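Local coordinates for protein glucose 1-dehydrogenase (Haloferax mediterranei, PDB 2B5W) that oxidises D-glucose and several other aldose sugars with NADP(+) or, less readily, NAD(+), using a catalytic zinc ion, at residues T32-V37 and A143-L148; R137-Q142 and A311-F316. The protein carries 1 engineered substitution. All blocks are in the same frame, centred on the assembly; numbering follows the deposited sequence.

Contact 1: T32-V37 and A143-L148; sequences TLRVGV and AELGFL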
loop_
_atom_site.group_PDB
_atom_site.type_symbol
_atom_site.label_atom_id
_atom_site.label_comp_id
_atom_site.label_asym_id
_atom_site.label_seq_id
_atom_site.Cartn_x
_atom_site.Cartn_y
_atom_site.Cartn_z
ATOM N N THR A 32 8.101 17.344 33.924
ATOM C CA THR A 32 8.440 16.028 33.373
ATOM C C THR A 32 8.499 14.957 34.445
ATOM O O THR A 32 9.124 15.147 35.493
ATOM C CB THR A 32 9.767 16.116 32.650
ATOM O OG1 THR A 32 9.663 17.165 31.678
ATOM C CG2 THR A 32 10.076 14.847 31.911
ATOM N N LEU A 33 7.829 13.831 34.190
ATOM C CA LEU A 33 7.879 12.669 35.091
ATOM C C LEU A 33 8.957 11.721 34.555
ATOM O O LEU A 33 9.991 11.556 35.178
ATOM C CB LEU A 33 6.516 11.969 35.198
ATOM C CG LEU A 33 5.456 12.829 35.861
ATOM C CD1 LEU A 33 4.094 12.239 35.552
ATOM C CD2 LEU A 33 5.652 12.902 37.346
ATOM N N ARG A 34 8.720 11.099 33.390
ATOM C CA ARG A 34 9.656 10.152 32.767
ATOM C C ARG A 34 9.726 10.362 31.277
ATOM O O ARG A 34 8.740 10.757 30.659
ATOM C CB ARG A 34 9.231 8.704 33.043
ATOM C CG ARG A 34 9.388 8.301 34.500
ATOM C CD ARG A 34 8.685 6.986 34.820
ATOM N NE ARG A 34 9.038 6.570 36.168
ATOM C CZ ARG A 34 8.968 5.336 36.580
ATOM N NH1 ARG A 34 8.456 4.398 35.804
ATOM N NH2 ARG A 34 9.392 5.031 37.819
ATOM N N VAL A 35 10.883 10.095 30.685
ATOM C CA VAL A 35 11.068 10.173 29.243
ATOM C C VAL A 35 11.773 8.916 28.790
ATOM O O VAL A 35 12.811 8.534 29.331
ATOM C CB VAL A 35 11.882 11.411 28.813
ATOM C CG1 VAL A 35 11.927 11.511 27.311
ATOM C CG2 VAL A 35 11.322 12.649 29.431
ATOM N N GLY A 36 11.184 8.211 27.844
ATOM C CA GLY A 36 11.752 7.022 27.281
ATOM C C GLY A 36 12.866 7.269 26.292
ATOM O O GLY A 36 13.049 8.371 25.786
ATOM N N VAL A 37 13.635 6.217 26.046
ATOM C CA VAL A 37 14.715 6.201 25.065
ATOM C C VAL A 37 14.397 5.105 24.048
ATOM O O VAL A 37 13.919 4.034 24.396
ATOM C CB VAL A 37 16.029 5.911 25.766
ATOM C CG1 VAL A 37 17.175 5.758 24.769
ATOM C CG2 VAL A 37 16.360 6.999 26.795
ATOM N N ALA A 143 0.726 6.968 34.406
ATOM C CA ALA A 143 1.861 7.866 34.597
ATOM C C ALA A 143 3.172 7.110 34.678
ATOM O O ALA A 143 4.150 7.585 34.104
ATOM C CB ALA A 143 1.696 8.688 35.821
ATOM N N GLU A 144 3.216 6.015 35.446
ATOM C CA GLU A 144 4.459 5.273 35.651
ATOM C C GLU A 144 5.086 4.845 34.339
ATOM O O GLU A 144 6.286 4.989 34.109
ATOM C CB GLU A 144 4.220 4.067 36.601
ATOM C CG GLU A 144 5.440 3.189 36.814
ATOM C CD GLU A 144 5.161 1.878 37.519
ATOM O OE1 GLU A 144 6.062 1.003 37.498
ATOM O OE2 GLU A 144 4.057 1.720 38.075
ATOM N N LEU A 145 4.265 4.304 33.446
ATOM C CA LEU A 145 4.748 3.798 32.174
ATOM C C LEU A 145 4.261 4.661 31.007
ATOM O O LEU A 145 4.232 4.206 29.834
ATOM C CB LEU A 145 4.371 2.350 31.983
ATOM C CG LEU A 145 4.923 1.400 33.023
ATOM C CD1 LEU A 145 4.484 -0.039 32.676
ATOM C CD2 LEU A 145 6.463 1.507 33.113
ATOM N N GLY A 146 4.031 5.941 31.291
ATOM C CA GLY A 146 3.418 6.821 30.287
ATOM C C GLY A 146 4.314 7.134 29.108
ATOM O O GLY A 146 3.818 7.564 28.029
ATOM N N PHE A 147 5.617 6.950 29.279
ATOM C CA PHE A 147 6.568 7.042 28.192
ATOM C C PHE A 147 6.372 5.991 27.105
ATOM O O PHE A 147 7.047 6.065 26.105
ATOM C CB PHE A 147 8.006 7.032 28.737
ATOM C CG PHE A 147 8.364 5.774 29.465
ATOM C CD1 PHE A 147 8.888 4.666 28.786
ATOM C CD2 PHE A 147 8.193 5.671 30.842
ATOM C CE1 PHE A 147 9.179 3.510 29.485
ATOM C CE2 PHE A 147 8.472 4.537 31.502
ATOM C CZ PHE A 147 8.977 3.459 30.858
ATOM N N LEU A 148 5.513 4.995 27.330
ATOM C CA LEU A 148 5.237 3.978 26.336
ATOM C C LEU A 148 4.087 4.394 25.430
ATOM O O LEU A 148 3.890 3.785 24.378
ATOM C CB LEU A 148 4.873 2.648 26.976
ATOM C CG LEU A 148 5.989 1.943 27.749
ATOM C CD1 LEU A 148 5.457 0.640 28.296
ATOM C CD2 LEU A 148 7.178 1.730 26.892
#

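Contact 2: R137-Q142 and A311-F316; sequences RIPRSQ and AATVTF. With K (potassium ion), chain F.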
loop_
_atom_site.group_PDB
_atom_site.type_symbol
_atom_site.label_atom_id
_atom_site.label_comp_id
_atom_site.label_asym_id
_atom_site.label_seq_id
_atom_site.Cartn_x
_atom_site.Cartn_y
_atom_site.Cartn_z
ATOM N N ARG A 137 -4.199 14.014 27.461
ATOM C CA ARG A 137 -4.433 13.505 28.790
ATOM C C ARG A 137 -4.519 11.996 28.721
ATOM O O ARG A 137 -5.106 11.429 27.792
ATOM C CB ARG A 137 -5.756 14.062 29.331
ATOM C CG ARG A 137 -5.652 15.551 29.687
ATOM C CD ARG A 137 -7.015 16.236 29.890
ATOM N NE ARG A 137 -7.635 16.418 28.599
ATOM C CZ ARG A 137 -8.785 17.055 28.378
ATOM N NH1 ARG A 137 -9.486 17.565 29.373
ATOM N NH2 ARG A 137 -9.229 17.147 27.139
ATOM N N ILE A 138 -3.905 11.351 29.712
ATOM C CA ILE A 138 -3.952 9.894 29.815
ATOM C C ILE A 138 -4.429 9.545 31.216
ATOM O O ILE A 138 -4.316 10.338 32.171
ATOM C CB ILE A 138 -2.566 9.249 29.502
ATOM C CG1 ILE A 138 -1.536 9.583 30.580
ATOM C CG2 ILE A 138 -2.076 9.640 28.135
ATOM C CD1 ILE A 138 -0.250 8.752 30.442
ATOM N N PRO A 139 -4.878 8.302 31.393
ATOM C CA PRO A 139 -5.254 7.884 32.752
ATOM C C PRO A 139 -4.138 8.077 33.782
ATOM O O PRO A 139 -2.944 7.843 33.505
ATOM C CB PRO A 139 -5.624 6.407 32.572
ATOM C CG PRO A 139 -6.030 6.300 31.154
ATOM C CD PRO A 139 -5.059 7.239 30.403
ATOM N N ARG A 140 -4.496 8.514 34.981
ATOM C CA ARG A 140 -3.482 8.768 36.023
ATOM C C ARG A 140 -2.584 7.581 36.280
ATOM O O ARG A 140 -1.390 7.718 36.583
ATOM C CB ARG A 140 -4.113 9.167 37.373
ATOM C CG ARG A 140 -4.894 10.406 37.325
ATOM C CD ARG A 140 -5.308 10.913 38.696
ATOM N NE ARG A 140 -5.392 12.372 38.702
ATOM C CZ ARG A 140 -4.354 13.193 38.853
ATOM N NH1 ARG A 140 -3.114 12.734 39.033
ATOM N NH2 ARG A 140 -4.568 14.495 38.826
ATOM N N SER A 141 -3.148 6.383 36.236
ATOM C CA SER A 141 -2.416 5.171 36.491
ATOM C C SER A 141 -1.427 4.756 35.395
ATOM O O SER A 141 -0.649 3.822 35.561
ATOM C CB SER A 141 -3.331 4.000 36.791
ATOM O OG SER A 141 -4.342 3.833 35.803
ATOM N N GLN A 142 -1.493 5.433 34.257
ATOM C CA GLN A 142 -0.507 5.261 33.185
ATOM C C GLN A 142 0.664 6.212 33.321
ATOM O O GLN A 142 1.535 6.244 32.465
ATOM C CB GLN A 142 -1.204 5.387 31.811
ATOM C CG GLN A 142 -2.136 4.172 31.596
ATOM C CD GLN A 142 -2.932 4.191 30.285
ATOM O OE1 GLN A 142 -2.667 4.992 29.423
ATOM N NE2 GLN A 142 -3.903 3.275 30.167
ATOM N N ALA A 311 -5.850 6.061 21.374
ATOM C CA ALA A 311 -6.016 4.646 21.109
ATOM C C ALA A 311 -4.986 3.866 21.907
ATOM O O ALA A 311 -5.302 2.832 22.483
ATOM C CB ALA A 311 -5.895 4.351 19.655
ATOM N N ALA A 312 -3.767 4.399 21.979
ATOM C CA ALA A 312 -2.698 3.762 22.781
ATOM C C ALA A 312 -3.062 3.555 24.225
ATOM O O ALA A 312 -2.655 2.552 24.821
ATOM C CB ALA A 312 -1.387 4.575 22.686
ATOM N N THR A 313 -3.797 4.491 24.852
ATOM C CA THR A 313 -4.203 4.313 26.233
ATOM C C THR A 313 -5.073 3.087 26.444
ATOM O O THR A 313 -4.963 2.392 27.466
ATOM C CB THR A 313 -4.863 5.551 26.890
ATOM O OG1 THR A 313 -6.184 5.819 26.306
ATOM C CG2 THR A 313 -3.997 6.791 26.690
ATOM N N VAL A 314 -5.994 2.838 25.499
ATOM C CA VAL A 314 -6.853 1.688 25.570
ATOM C C VAL A 314 -6.051 0.389 25.330
ATOM O O VAL A 314 -6.203 -0.582 26.065
ATOM C CB VAL A 314 -8.000 1.853 24.526
ATOM C CG1 VAL A 314 -8.858 0.591 24.433
ATOM C CG2 VAL A 314 -8.896 3.025 24.901
ATOM N N THR A 315 -5.193 0.414 24.326
ATOM C CA THR A 315 -4.364 -0.744 24.039
ATOM C C THR A 315 -3.463 -1.077 25.218
ATOM O O THR A 315 -3.310 -2.237 25.607
ATOM C CB THR A 315 -3.571 -0.489 22.793
ATOM O OG1 THR A 315 -4.458 -0.391 21.660
ATOM C CG2 THR A 315 -2.590 -1.678 22.494
ATOM N N PHE A 316 -2.892 -0.043 25.848
ATOM C CA PHE A 316 -2.049 -0.254 27.034
ATOM C C PHE A 316 -2.716 -1.109 28.108
ATOM O O PHE A 316 -2.117 -2.013 28.669
ATOM C CB PHE A 316 -1.672 1.103 27.614
ATOM C CG PHE A 316 -0.803 1.035 28.843
ATOM C CD1 PHE A 316 -1.332 0.862 30.055
ATOM C CD2 PHE A 316 0.553 1.265 28.728
ATOM C CE1 PHE A 316 -0.521 0.798 31.188
ATOM C CE2 PHE A 316 1.369 1.242 29.848
ATOM C CZ PHE A 316 0.820 1.023 31.058
HETATM K K K F . -5.920 -2.333 20.211
#

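Contact 1: T32-V37 and A143-L148
The classic beta bulge at Leu33 and Arg34, where both residues face Val66 of the adjoining strand, turns the two side chains onto the type I turn from Ala143 to Gly146. Leu33 makes the lighter contact, its CD1 lying 4.3 Å from Ala143 CB. Arg34 reaches further: its chain runs extended from CG to NE, and NH1 gives a hydrogen bond to the backbone carbonyl, Glu144 O, at 2.8 Å. That bond is bent, 134° at the hydrogen, and the donor sits 34° off the carbonyl plane. Arg34 and Glu144 point the same way, side by side, but Glu144 OE1 stays 4.5 Å from Arg34 NH1, beyond a salt bridge. Arg34 NE instead forms a salt bridge with Glu353 OE2. An alanine here would probably leave Glu144 O without this donor and Glu353 without its mate. Phe147 CG sits between the backbone N and the carbonyl carbon (chi1 62°), and CD2 of this ring lies 3.9 Å from Arg34 CB. Phe147 CB comes to 3.5 Å from Gly36 N. Gly36 lies beside the zinc ligand Glu64. Strands 349-353 and 328-333 also touch Phe147, while Leu145 and Leu148 pack on Leu324 of helix 321-327.

Contact 2: R137-Q142 and A311-F316
Gln142 and Thr313 cross at about a right angle, and the two ends of the glutamine amide meet different parts of the threonine. NE2 of Gln142 donates to the backbone carbonyl Thr313 O at 3.0 Å, with 153° at the hydrogen and the acceptor modestly tilted from the amide plane. OE1 of Gln142 turns instead to carbon, 3.4 Å from Thr313 CB; it is buried here with no polar partner in the model. Against Phe316 the glutamine runs in the opposite direction, the two side chains sliding past one another with amide and ring planes 40° apart. Gln142 CG lies 3.7 Å from Phe316 CD1, and NE2 is at 3.5 Å from the same ring atom. In the fold, this is where the loop leading from strand 135-137 of the GroES-like domain meets helix 306-318, which follows the last strand of the parallel nucleotide-binding sheet. The methyl of Thr313 stands anti to the carbonyl carbon (OG1 at chi1 69°), and there CG2 meets Ile138 CG2 at 3.7 Å and Pro139 CD at 3.9 Å. Thr313 OG1 bonds back to Glu310 O one turn earlier, and Thr313 O also accepts a bond from Thr317 OG1. Elsewhere on the helix, Thr315 OG1 binds a potassium ion at 2.8 Å and is hydrogen-bonded to Glu156 of helix 149-164.

From the N terminus, strand 27-37 comes first, and contact 1 closes a long loop when the chain returns at 143-148. Just before that return, 137-142 opens contact 2, whose far partner, 311-316, arrives only after the chain has laid down the whole six-stranded parallel sheet. The segments alternate along the chain, so the two loops cross. Because 137-142 runs straight into 143-148, one connection between strand 135-137 and helix 149-164 touches helix 306-318 with its first part and strand 27-37 with its next. The contacts meet where Leu145 CB packs 3.8 Å from Phe316 CE2, and Gly146 lies beside Ile138; strand 27-37 of the mixed sheet and helix 306-318 are joined through 137-148.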